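Local structure of hypothetical protein AF1704 (Archaeoglobus fulgidus, 1ZBM) at residues H152-I156 and R236-Y241; A81-D87 and P180-N186; V14-P18 and I44-L50; P215-I219 and R233-F237. The protein probably catalyses the conversion of cyclic dehypoxanthine futalosine into 1,4-dihydroxy-6-naphthoate, a step in menaquinone biosynthesis. One frame throughout, in Å; residues are numbered along the deposited sequence.

Interaction 1 of 4, residues H152-I156 and R236-Y241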
loop_
_atom_site.group_PDB
_atom_site.type_symbol
_atom_site.label_atom_id
_atom_site.label_comp_id
_atom_site.label_asym_id
_atom_site.label_seq_id
_atom_site.Cartn_x
_atom_site.Cartn_y
_atom_site.Cartn_z
ATOM N N HIS A 152 7.201 3.166 0.713
ATOM C CA HIS A 152 6.998 3.053 2.156
ATOM C C HIS A 152 7.418 4.328 2.883
ATOM O O HIS A 152 7.288 5.416 2.333
ATOM C CB HIS A 152 7.746 1.836 2.699
ATOM C CG HIS A 152 7.249 0.536 2.141
ATOM N ND1 HIS A 152 5.982 0.054 2.393
ATOM C CD2 HIS A 152 7.831 -0.356 1.305
ATOM C CE1 HIS A 152 5.806 -1.079 1.735
ATOM N NE2 HIS A 152 6.913 -1.350 1.066
ATOM N N GLU A 153 7.928 4.200 4.104
ATOM C CA GLU A 153 8.284 5.379 4.881
ATOM C C GLU A 153 9.397 6.240 4.292
ATOM O O GLU A 153 9.740 7.291 4.843
ATOM C CB GLU A 153 8.622 5.008 6.339
ATOM C CG GLU A 153 9.927 4.245 6.540
ATOM C CD GLU A 153 9.818 2.772 6.208
ATOM O OE1 GLU A 153 10.850 2.072 6.322
ATOM O OE2 GLU A 153 8.709 2.311 5.848
ATOM N N GLY A 154 9.959 5.808 3.168
ATOM C CA GLY A 154 11.013 6.582 2.537
ATOM C C GLY A 154 10.470 7.925 2.078
ATOM O O GLY A 154 11.163 8.938 2.150
ATOM N N GLN A 155 9.219 7.922 1.615
ATOM C CA GLN A 155 8.555 9.131 1.131
ATOM C C GLN A 155 8.573 10.303 2.116
ATOM O O GLN A 155 8.382 11.447 1.711
ATOM C CB GLN A 155 7.106 8.815 0.708
ATOM C CG GLN A 155 6.263 8.097 1.764
ATOM C CD GLN A 155 4.828 7.786 1.308
ATOM O OE1 GLN A 155 3.969 8.666 1.263
ATOM N NE2 GLN A 155 4.577 6.524 0.970
ATOM N N ILE A 156 8.796 10.033 3.400
ATOM C CA ILE A 156 8.851 11.115 4.386
ATOM C C ILE A 156 10.162 11.136 5.158
ATOM O O ILE A 156 10.260 11.813 6.182
ATOM C CB ILE A 156 7.724 11.021 5.445
ATOM C CG1 ILE A 156 7.954 9.789 6.332
ATOM C CG2 ILE A 156 6.351 11.003 4.755
ATOM C CD1 ILE A 156 6.974 9.667 7.478
ATOM N N ARG A 236 2.828 9.566 12.515
ATOM C CA ARG A 236 2.496 10.427 11.384
ATOM C C ARG A 236 2.321 9.597 10.109
ATOM O O ARG A 236 1.369 9.805 9.361
ATOM C CB ARG A 236 3.602 11.473 11.198
ATOM C CG ARG A 236 3.443 12.397 9.996
ATOM C CD ARG A 236 4.682 13.293 9.865
ATOM N NE ARG A 236 4.972 13.657 8.477
ATOM C CZ ARG A 236 6.168 14.050 8.044
ATOM N NH1 ARG A 236 6.345 14.360 6.766
ATOM N NH2 ARG A 236 7.190 14.126 8.889
ATOM N N PHE A 237 3.235 8.656 9.875
ATOM C CA PHE A 237 3.173 7.801 8.689
ATOM C C PHE A 237 1.938 6.911 8.707
ATOM O O PHE A 237 1.206 6.812 7.717
ATOM C CB PHE A 237 4.419 6.910 8.593
ATOM C CG PHE A 237 4.448 6.040 7.361
ATOM C CD1 PHE A 237 4.633 6.606 6.101
ATOM C CD2 PHE A 237 4.287 4.660 7.463
ATOM C CE1 PHE A 237 4.654 5.816 4.962
ATOM C CE2 PHE A 237 4.306 3.859 6.331
ATOM C CZ PHE A 237 4.493 4.440 5.073
ATOM N N ALA A 238 1.720 6.251 9.835
ATOM C CA ALA A 238 0.575 5.368 9.972
ATOM C C ALA A 238 -0.725 6.149 9.814
ATOM O O ALA A 238 -1.635 5.697 9.127
ATOM C CB ALA A 238 0.610 4.673 11.328
HETATM N N MSE A 239 -0.810 7.316 10.446
HETATM C CA MSE A 239 -2.014 8.131 10.367
HETATM C C MSE A 239 -2.265 8.656 8.949
HETATM O O MSE A 239 -3.393 9.022 8.606
HETATM C CB MSE A 239 -1.927 9.295 11.358
HETATM C CG MSE A 239 -3.029 9.298 12.414
HETATM SE SE MSE A 239 -2.438 8.915 14.238
HETATM C CE MSE A 239 -1.413 10.534 14.563
HETATM N N MSE A 240 -1.212 8.681 8.134
HETATM C CA MSE A 240 -1.298 9.132 6.743
HETATM C C MSE A 240 -2.031 8.115 5.869
HETATM O O MSE A 240 -2.716 8.486 4.918
HETATM C CB MSE A 240 0.104 9.348 6.157
HETATM C CG MSE A 240 0.735 10.704 6.476
HETATM SE SE MSE A 240 2.625 10.811 6.029
HETATM C CE MSE A 240 2.546 10.943 4.101
ATOM N N TYR A 241 -1.879 6.833 6.194
ATOM C CA TYR A 241 -2.506 5.778 5.415
ATOM C C TYR A 241 -3.494 4.903 6.179
ATOM O O TYR A 241 -3.899 3.844 5.698
ATOM C CB TYR A 241 -1.420 4.917 4.768
ATOM C CG TYR A 241 -0.634 5.663 3.712
ATOM C CD1 TYR A 241 -1.240 6.065 2.520
ATOM C CD2 TYR A 241 0.705 5.995 3.913
ATOM C CE1 TYR A 241 -0.531 6.783 1.558
ATOM C CE2 TYR A 241 1.421 6.712 2.957
ATOM C CZ TYR A 241 0.797 7.103 1.785
ATOM O OH TYR A 241 1.498 7.822 0.851
#
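A single 3-10 turn, Glu153 to Gln155, sits beside the last turns of helix 231-241, with the backbones closest at Glu153 and Phe237, whose CA atoms are 6.8 Å apart. The turn follows strand 147-150 in the domain that carries His152, the predicted proton acceptor, whereas the helix packs on helix 20-30, so the contact appears to join the two lobes of a periplasmic-binding-protein-like fold. Phe237 is the central side chain of the contact. Glu153 CB lies 4.2 Å from its ring centroid, almost on the ring normal, a CH-pi contact, while the Glu153 carboxylate turns to a salt bridge with Arg227. Ile156 packs on both Phe237 and Met240, a selenomethionine: its CD1 is 3.9 Å from Phe237 CB and its CG2 3.9 Å from Met240 CE. Over Ile156 CB lies one face of the Arg236 guanidinium. Gln155 NE2 donates to His152 O at 3.2 Å, and Tyr241 OH donates to Gln155 OE1 at 2.6 Å.

Interaction 2 of 4, residues A81-D87 and P180-N186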
loop_
_atom_site.group_PDB
_atom_site.type_symbol
_atom_site.label_atom_id
_atom_site.label_comp_id
_atom_site.label_asym_id
_atom_site.label_seq_id
_atom_site.Cartn_x
_atom_site.Cartn_y
_atom_site.Cartn_z
ATOM N N ALA A 81 -12.966 -1.833 3.788
ATOM C CA ALA A 81 -11.998 -1.377 4.776
ATOM C C ALA A 81 -10.601 -1.961 4.576
ATOM O O ALA A 81 -10.445 -3.119 4.175
ATOM C CB ALA A 81 -12.495 -1.721 6.175
ATOM N N GLY A 82 -9.587 -1.154 4.878
ATOM C CA GLY A 82 -8.217 -1.610 4.751
ATOM C C GLY A 82 -7.400 -0.891 3.704
ATOM O O GLY A 82 -6.174 -0.995 3.707
ATOM N N ALA A 83 -8.057 -0.157 2.812
ATOM C CA ALA A 83 -7.332 0.554 1.758
ATOM C C ALA A 83 -6.432 1.666 2.290
ATOM O O ALA A 83 -6.702 2.247 3.336
ATOM C CB ALA A 83 -8.330 1.137 0.742
ATOM N N SER A 84 -5.351 1.942 1.572
ATOM C CA SER A 84 -4.451 3.016 1.946
ATOM C C SER A 84 -4.582 4.019 0.796
ATOM O O SER A 84 -4.424 3.662 -0.374
ATOM C CB SER A 84 -3.006 2.511 2.112
ATOM O OG SER A 84 -2.472 1.988 0.908
ATOM N N VAL A 85 -4.899 5.266 1.134
ATOM C CA VAL A 85 -5.120 6.293 0.126
ATOM C C VAL A 85 -4.365 7.589 0.399
ATOM O O VAL A 85 -4.477 8.169 1.478
ATOM C CB VAL A 85 -6.648 6.590 0.012
ATOM C CG1 VAL A 85 -6.925 7.649 -1.056
ATOM C CG2 VAL A 85 -7.388 5.307 -0.336
ATOM N N GLY A 86 -3.588 8.034 -0.584
ATOM C CA GLY A 86 -2.835 9.263 -0.423
ATOM C C GLY A 86 -3.760 10.421 -0.724
ATOM O O GLY A 86 -4.656 10.298 -1.554
ATOM N N ASP A 87 -3.556 11.541 -0.046
ATOM C CA ASP A 87 -4.388 12.720 -0.254
ATOM C C ASP A 87 -3.497 13.931 0.016
ATOM O O ASP A 87 -3.472 14.452 1.128
ATOM C CB ASP A 87 -5.579 12.687 0.720
ATOM C CG ASP A 87 -6.724 13.599 0.294
ATOM O OD1 ASP A 87 -6.714 14.086 -0.859
ATOM O OD2 ASP A 87 -7.645 13.813 1.111
ATOM N N PRO A 180 -8.742 11.574 -4.353
ATOM C CA PRO A 180 -7.690 10.945 -3.544
ATOM C C PRO A 180 -6.915 9.919 -4.394
ATOM O O PRO A 180 -7.381 9.520 -5.458
ATOM C CB PRO A 180 -8.477 10.294 -2.411
ATOM C CG PRO A 180 -9.669 11.193 -2.259
ATOM C CD PRO A 180 -10.056 11.475 -3.693
ATOM N N LEU A 181 -5.751 9.484 -3.921
ATOM C CA LEU A 181 -4.925 8.529 -4.661
ATOM C C LEU A 181 -4.921 7.111 -4.056
ATOM O O LEU A 181 -4.286 6.879 -3.022
ATOM C CB LEU A 181 -3.481 9.049 -4.709
ATOM C CG LEU A 181 -2.533 8.642 -5.845
ATOM C CD1 LEU A 181 -1.087 8.909 -5.416
ATOM C CD2 LEU A 181 -2.717 7.192 -6.198
ATOM N N PRO A 182 -5.609 6.145 -4.702
ATOM C CA PRO A 182 -5.688 4.749 -4.241
ATOM C C PRO A 182 -4.332 4.066 -4.360
ATOM O O PRO A 182 -3.800 3.958 -5.462
ATOM C CB PRO A 182 -6.699 4.109 -5.197
ATOM C CG PRO A 182 -7.436 5.269 -5.790
ATOM C CD PRO A 182 -6.384 6.320 -5.940
ATOM N N LEU A 183 -3.777 3.583 -3.250
ATOM C CA LEU A 183 -2.467 2.927 -3.308
ATOM C C LEU A 183 -2.509 1.440 -2.967
ATOM O O LEU A 183 -2.201 0.599 -3.809
ATOM C CB LEU A 183 -1.485 3.636 -2.379
ATOM C CG LEU A 183 -1.200 5.088 -2.743
ATOM C CD1 LEU A 183 -0.501 5.757 -1.588
ATOM C CD2 LEU A 183 -0.350 5.148 -4.018
ATOM N N GLY A 184 -2.867 1.132 -1.726
ATOM C CA GLY A 184 -2.953 -0.248 -1.297
ATOM C C GLY A 184 -4.402 -0.564 -1.001
ATOM O O GLY A 184 -5.151 0.312 -0.574
ATOM N N LEU A 185 -4.813 -1.804 -1.223
ATOM C CA LEU A 185 -6.201 -2.178 -0.972
ATOM C C LEU A 185 -6.322 -3.477 -0.184
ATOM O O LEU A 185 -5.411 -4.305 -0.166
ATOM C CB LEU A 185 -6.933 -2.360 -2.303
ATOM C CG LEU A 185 -6.936 -1.247 -3.349
ATOM C CD1 LEU A 185 -7.448 -1.818 -4.663
ATOM C CD2 LEU A 185 -7.799 -0.082 -2.893
ATOM N N ASN A 186 -7.457 -3.657 0.471
ATOM C CA ASN A 186 -7.670 -4.902 1.168
ATOM C C ASN A 186 -8.579 -5.689 0.233
ATOM O O ASN A 186 -9.626 -5.200 -0.174
ATOM C CB ASN A 186 -8.338 -4.693 2.524
ATOM C CG ASN A 186 -7.557 -5.338 3.647
ATOM O OD1 ASN A 186 -8.098 -5.643 4.714
ATOM N ND2 ASN A 186 -6.267 -5.548 3.414
#
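Val85 lays its CG1 against the ring of Pro180, 3.4 Å from Pro180 CB, on a face of the sheet that it shares with Pro182 and that helix 251-265 covers through Val253, Ala256 and Leu257. Further along, Ala83 CB meets Leu185 CD2 at 3.9 Å. The backbones run antiparallel; the N-to-C directions of segments 84-86 and 181-186 make 146°. Gly86 and Leu181 form a hydrogen-bonded pair, Gly86 N to Leu181 O at 2.8 Å and Leu181 N to Gly86 O at 2.7 Å; Val85 and Pro182 follow as a non-hydrogen-bonded pair, so the lack of an N-H on Pro182 costs this strand pair no hydrogen bond. At Ser84 the register slips by one residue in a classic beta bulge. Ser84 O accepts from both Leu183 N (2.9 Å) and Gly184 N (3.3 Å), and Ser84 N donates to Gly184 O at 2.7 Å. This pairing joins the edge strand 76-86 to strand 181-189 in one of the two mixed five-stranded sheets of the periplasmic-binding-protein-like fold. Near the predicted substrate site, Leu183 O takes a hydrogen bond from Thr114 OG1. At Gly184 a CB would clash with Ser84 OG as placed here, 2.7 Å away. Gly82, at phi/psi 115/-15, would jam a CB against Ala81 O, and 2.5 Å from Asn186 CG.

Interaction 3 of 4, residues V14-P18 and I44-L50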
loop_
_atom_site.group_PDB
_atom_site.type_symbol
_atom_site.label_atom_id
_atom_site.label_comp_id
_atom_site.label_asym_id
_atom_site.label_seq_id
_atom_site.Cartn_x
_atom_site.Cartn_y
_atom_site.Cartn_z
ATOM N N VAL A 14 -5.315 -14.396 6.728
ATOM C CA VAL A 14 -5.315 -12.963 6.471
ATOM C C VAL A 14 -3.870 -12.514 6.339
ATOM O O VAL A 14 -3.093 -12.561 7.298
ATOM C CB VAL A 14 -6.025 -12.200 7.625
ATOM C CG1 VAL A 14 -6.067 -10.701 7.335
ATOM C CG2 VAL A 14 -7.441 -12.742 7.788
ATOM N N ALA A 15 -3.517 -12.103 5.129
ATOM C CA ALA A 15 -2.170 -11.673 4.829
ATOM C C ALA A 15 -2.050 -10.174 4.668
ATOM O O ALA A 15 -2.875 -9.520 4.023
ATOM C CB ALA A 15 -1.674 -12.365 3.555
ATOM N N HIS A 16 -1.004 -9.644 5.278
ATOM C CA HIS A 16 -0.708 -8.238 5.199
ATOM C C HIS A 16 0.802 -8.037 5.260
ATOM O O HIS A 16 1.566 -9.013 5.263
ATOM C CB HIS A 16 -1.455 -7.435 6.277
ATOM C CG HIS A 16 -1.559 -8.115 7.605
ATOM N ND1 HIS A 16 -0.923 -7.636 8.733
ATOM C CD2 HIS A 16 -2.284 -9.181 8.006
ATOM C CE1 HIS A 16 -1.260 -8.380 9.768
ATOM N NE2 HIS A 16 -2.084 -9.325 9.358
ATOM N N THR A 17 1.226 -6.782 5.317
ATOM C CA THR A 17 2.641 -6.439 5.256
ATOM C C THR A 17 3.422 -6.035 6.496
ATOM O O THR A 17 2.865 -5.515 7.458
ATOM C CB THR A 17 2.834 -5.326 4.222
ATOM O OG1 THR A 17 2.133 -4.145 4.651
ATOM C CG2 THR A 17 2.294 -5.770 2.879
ATOM N N PRO A 18 4.749 -6.263 6.473
ATOM C CA PRO A 18 5.643 -5.926 7.586
ATOM C C PRO A 18 5.925 -4.427 7.566
ATOM O O PRO A 18 7.066 -4.007 7.399
ATOM C CB PRO A 18 6.910 -6.739 7.293
ATOM C CG PRO A 18 6.515 -7.691 6.167
ATOM C CD PRO A 18 5.502 -6.922 5.392
ATOM N N ILE A 44 2.374 -12.514 7.319
ATOM C CA ILE A 44 3.025 -11.237 7.013
ATOM C C ILE A 44 4.087 -11.409 5.940
ATOM O O ILE A 44 5.031 -12.172 6.115
ATOM C CB ILE A 44 3.711 -10.646 8.274
ATOM C CG1 ILE A 44 2.692 -10.528 9.399
ATOM C CG2 ILE A 44 4.371 -9.309 7.957
ATOM C CD1 ILE A 44 2.564 -11.797 10.172
ATOM N N GLU A 45 3.935 -10.683 4.841
ATOM C CA GLU A 45 4.874 -10.766 3.738
ATOM C C GLU A 45 4.885 -9.445 2.976
ATOM O O GLU A 45 3.926 -8.674 3.043
ATOM C CB GLU A 45 4.476 -11.908 2.806
ATOM C CG GLU A 45 4.831 -13.288 3.320
ATOM C CD GLU A 45 4.238 -14.380 2.452
ATOM O OE1 GLU A 45 4.715 -15.533 2.516
ATOM O OE2 GLU A 45 3.277 -14.085 1.706
ATOM N N ASP A 46 5.979 -9.183 2.264
ATOM C CA ASP A 46 6.119 -7.957 1.490
ATOM C C ASP A 46 4.998 -7.814 0.467
ATOM O O ASP A 46 4.565 -8.786 -0.163
ATOM C CB ASP A 46 7.497 -7.924 0.807
ATOM C CG ASP A 46 7.711 -6.676 -0.035
ATOM O OD1 ASP A 46 7.281 -6.672 -1.209
ATOM O OD2 ASP A 46 8.301 -5.693 0.478
ATOM N N ILE A 47 4.541 -6.578 0.312
ATOM C CA ILE A 47 3.448 -6.240 -0.600
ATOM C C ILE A 47 3.618 -6.816 -2.015
ATOM O O ILE A 47 2.647 -7.267 -2.628
ATOM C CB ILE A 47 3.272 -4.693 -0.687
ATOM C CG1 ILE A 47 2.052 -4.351 -1.518
ATOM C CG2 ILE A 47 4.515 -4.054 -1.273
ATOM C CD1 ILE A 47 0.751 -4.789 -0.869
ATOM N N GLU A 48 4.839 -6.821 -2.542
ATOM C CA GLU A 48 5.013 -7.360 -3.882
ATOM C C GLU A 48 4.814 -8.875 -3.842
ATOM O O GLU A 48 4.286 -9.456 -4.785
ATOM C CB GLU A 48 6.387 -6.991 -4.445
ATOM C CG GLU A 48 6.565 -7.323 -5.931
ATOM C CD GLU A 48 5.481 -6.732 -6.832
ATOM O OE1 GLU A 48 4.623 -5.957 -6.346
ATOM O OE2 GLU A 48 5.490 -7.040 -8.047
ATOM N N THR A 49 5.215 -9.507 -2.740
ATOM C CA THR A 49 5.042 -10.956 -2.589
ATOM C C THR A 49 3.546 -11.303 -2.596
ATOM O O THR A 49 3.131 -12.309 -3.186
ATOM C CB THR A 49 5.670 -11.463 -1.268
ATOM O OG1 THR A 49 7.084 -11.227 -1.287
ATOM C CG2 THR A 49 5.412 -12.964 -1.078
ATOM N N LEU A 50 2.739 -10.463 -1.946
ATOM C CA LEU A 50 1.294 -10.678 -1.896
ATOM C C LEU A 50 0.627 -10.378 -3.248
ATOM O O LEU A 50 -0.343 -11.033 -3.627
ATOM C CB LEU A 50 0.645 -9.819 -0.790
ATOM C CG LEU A 50 1.132 -9.996 0.653
ATOM C CD1 LEU A 50 0.193 -9.268 1.628
ATOM C CD2 LEU A 50 1.174 -11.479 0.991
#
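Strand 11-16 and the chain leaving strand 39-44 end side by side in a parallel beta arrangement, the edge of a mixed sheet in a periplasmic-binding-protein-like domain. His16 pairs with Ile44, and Glu45 N donates to His16 O at 2.9 Å, after which the second chain turns into helix 47-53. Thr17 takes the p rotamer; its CB points away overall, yet Thr17 CG2 reaches 3.3 Å from Glu45 O and 3.9 Å from Ile47 CB, while OG1 is hydrogen-bonded to Asp19. Ile44, with chi1 near -60° (m), places CG2 3.2 Å from Pro18 CG, a tight fit at an otherwise exposed position. Leu50, in the mt conformation, reaches back from the first helical turn to the strand, its CD1 3.8 Å from His16 CA and its CD2 3.9 Å from Ala15 CB. The His16 imidazole, at chi1 38°, instead stacks with Phe26 and is hydrogen-bonded through ND1 to Asp22. Ile47 comes within about 4 Å, side chain to side chain, of His152, the predicted proton acceptor, so this strand-end region borders the probable active-site cleft. Asp46 is the helix N-cap: with chi1 t, its OD1 accepts from Glu48 N at 2.8 Å.

Interaction 4 of 4, residues P215-I219 and R233-F237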
loop_
_atom_site.group_PDB
_atom_site.type_symbol
_atom_site.label_atom_id
_atom_site.label_comp_id
_atom_site.label_asym_id
_atom_site.label_seq_id
_atom_site.Cartn_x
_atom_site.Cartn_y
_atom_site.Cartn_z
ATOM N N PRO A 215 -3.778 5.645 19.300
ATOM C CA PRO A 215 -2.602 5.776 18.439
ATOM C C PRO A 215 -1.288 5.377 19.091
ATOM O O PRO A 215 -0.437 4.757 18.451
ATOM C CB PRO A 215 -2.631 7.248 18.045
ATOM C CG PRO A 215 -3.187 7.895 19.270
ATOM C CD PRO A 215 -4.340 6.973 19.614
ATOM N N ASP A 216 -1.109 5.717 20.360
ATOM C CA ASP A 216 0.145 5.368 21.015
ATOM C C ASP A 216 0.256 3.881 21.304
ATOM O O ASP A 216 1.317 3.290 21.113
ATOM C CB ASP A 216 0.318 6.192 22.286
ATOM C CG ASP A 216 0.438 7.677 21.985
ATOM O OD1 ASP A 216 1.430 8.061 21.318
ATOM O OD2 ASP A 216 -0.458 8.445 22.396
ATOM N N GLU A 217 -0.836 3.274 21.752
ATOM C CA GLU A 217 -0.809 1.858 22.044
ATOM C C GLU A 217 -0.560 1.065 20.754
ATOM O O GLU A 217 0.380 0.272 20.670
ATOM C CB GLU A 217 -2.128 1.424 22.676
ATOM C CG GLU A 217 -2.085 0.027 23.272
ATOM C CD GLU A 217 -3.457 -0.482 23.654
ATOM O OE1 GLU A 217 -4.277 0.326 24.135
ATOM O OE2 GLU A 217 -3.710 -1.698 23.493
ATOM N N ALA A 218 -1.399 1.283 19.744
ATOM C CA ALA A 218 -1.254 0.575 18.475
ATOM C C ALA A 218 0.107 0.819 17.813
ATOM O O ALA A 218 0.701 -0.093 17.240
ATOM C CB ALA A 218 -2.381 0.968 17.523
ATOM N N ILE A 219 0.604 2.046 17.903
ATOM C CA ILE A 219 1.883 2.398 17.304
ATOM C C ILE A 219 3.047 1.727 18.031
ATOM O O ILE A 219 4.091 1.457 17.438
ATOM C CB ILE A 219 2.082 3.931 17.331
ATOM C CG1 ILE A 219 2.652 4.412 15.994
ATOM C CG2 ILE A 219 2.997 4.337 18.497
ATOM C CD1 ILE A 219 3.992 3.853 15.652
ATOM N N ARG A 233 7.324 10.176 14.121
ATOM C CA ARG A 233 7.388 10.021 12.679
ATOM C C ARG A 233 6.575 8.799 12.248
ATOM O O ARG A 233 5.918 8.812 11.206
ATOM C CB ARG A 233 8.847 9.863 12.255
ATOM C CG ARG A 233 9.183 10.537 10.950
ATOM C CD ARG A 233 10.105 11.719 11.180
ATOM N NE ARG A 233 11.164 11.729 10.175
ATOM C CZ ARG A 233 12.209 12.544 10.192
ATOM N NH1 ARG A 233 12.347 13.433 11.172
ATOM N NH2 ARG A 233 13.116 12.461 9.230
ATOM N N ALA A 234 6.619 7.745 13.056
ATOM C CA ALA A 234 5.874 6.529 12.747
ATOM C C ALA A 234 4.363 6.764 12.866
ATOM O O ALA A 234 3.586 6.301 12.026
ATOM C CB ALA A 234 6.307 5.399 13.669
ATOM N N LYS A 235 3.947 7.481 13.907
ATOM C CA LYS A 235 2.532 7.772 14.104
ATOM C C LYS A 235 2.037 8.574 12.907
ATOM O O LYS A 235 0.971 8.301 12.347
ATOM C CB LYS A 235 2.317 8.587 15.384
ATOM C CG LYS A 235 1.365 7.956 16.392
ATOM C CD LYS A 235 1.177 8.854 17.605
ATOM C CE LYS A 235 2.498 9.122 18.307
ATOM N NZ LYS A 235 2.364 10.094 19.433
ATOM N N ARG A 236 2.828 9.566 12.515
ATOM C CA ARG A 236 2.496 10.427 11.384
ATOM C C ARG A 236 2.321 9.597 10.109
ATOM O O ARG A 236 1.369 9.805 9.361
ATOM C CB ARG A 236 3.602 11.473 11.198
ATOM C CG ARG A 236 3.443 12.397 9.996
ATOM C CD ARG A 236 4.682 13.293 9.865
ATOM N NE ARG A 236 4.972 13.657 8.477
ATOM C CZ ARG A 236 6.168 14.050 8.044
ATOM N NH1 ARG A 236 6.345 14.360 6.766
ATOM N NH2 ARG A 236 7.190 14.126 8.889
ATOM N N PHE A 237 3.235 8.656 9.875
ATOM C CA PHE A 237 3.173 7.801 8.689
ATOM C C PHE A 237 1.938 6.911 8.707
ATOM O O PHE A 237 1.206 6.812 7.717
ATOM C CB PHE A 237 4.419 6.910 8.593
ATOM C CG PHE A 237 4.448 6.040 7.361
ATOM C CD1 PHE A 237 4.633 6.606 6.101
ATOM C CD2 PHE A 237 4.287 4.660 7.463
ATOM C CE1 PHE A 237 4.654 5.816 4.962
ATOM C CE2 PHE A 237 4.306 3.859 6.331
ATOM C CZ PHE A 237 4.493 4.440 5.073
#
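Two charges provide the polar part of this contact. Lys235 NZ donates to Asp216 OD1 at 2.9 Å in a salt bridge at the exposed margin, and the same ammonium also pairs with Glu232, about one turn earlier on its own helix, so that it is shared by two carboxylates. The CA-to-CB bond of Lys235 points sideways; the long side chain bends across to the neighbouring helix with chi3 at -59°. Apolar packing accompanies the salt bridge. Ile219 CD1 presses on Ala234 CB at 3.4 Å, and the small alanine lets the isoleucine come close to the helix. The methylenes of Lys235 pack on Ile219 and Pro215: Lys235 CG is 3.8 Å from Ile219 CG1 and Lys235 CD 4.2 Å from Pro215 CB. Ile219 also touches Phe24 of helix 20-30, which ties the pair to the body of the domain. The backbones remain apart: the segment axes are 10.4 Å from each other at closest approach, and the nearest CA atoms, of Ile219 and Lys235, are 6.3 Å apart. With N-to-C directions of the segments at 100°, helices 215-222 and 231-241 are two consecutive helices packed nearly at right angles on the periphery of the periplasmic-binding-protein-like fold.

How the interactions relate
Along the chain interaction 3 closes first, before the segments of interactions 1 and 2 alternate; interaction 4 opens after interaction 2 has closed and ends on the helix that interaction 1 uses. Interactions 2 and 3 reach the same mixed sheet, at its opposite outer strands 76-86 and 39-44, with centres about 15 Å apart. Helix 231-241 connects interactions 1 and 4, centres about 10 Å apart, which share Arg236 and Phe237. Tyr241 of interaction 1 packs on the bulge of interaction 2, Tyr241 CE1 lying 3.3 Å from Leu183 CD1. Interactions 1, 2 and 3 all lie near the predicted active-site residues, whereas interaction 4 lies farther out, about 20 Å between centres from interaction 3.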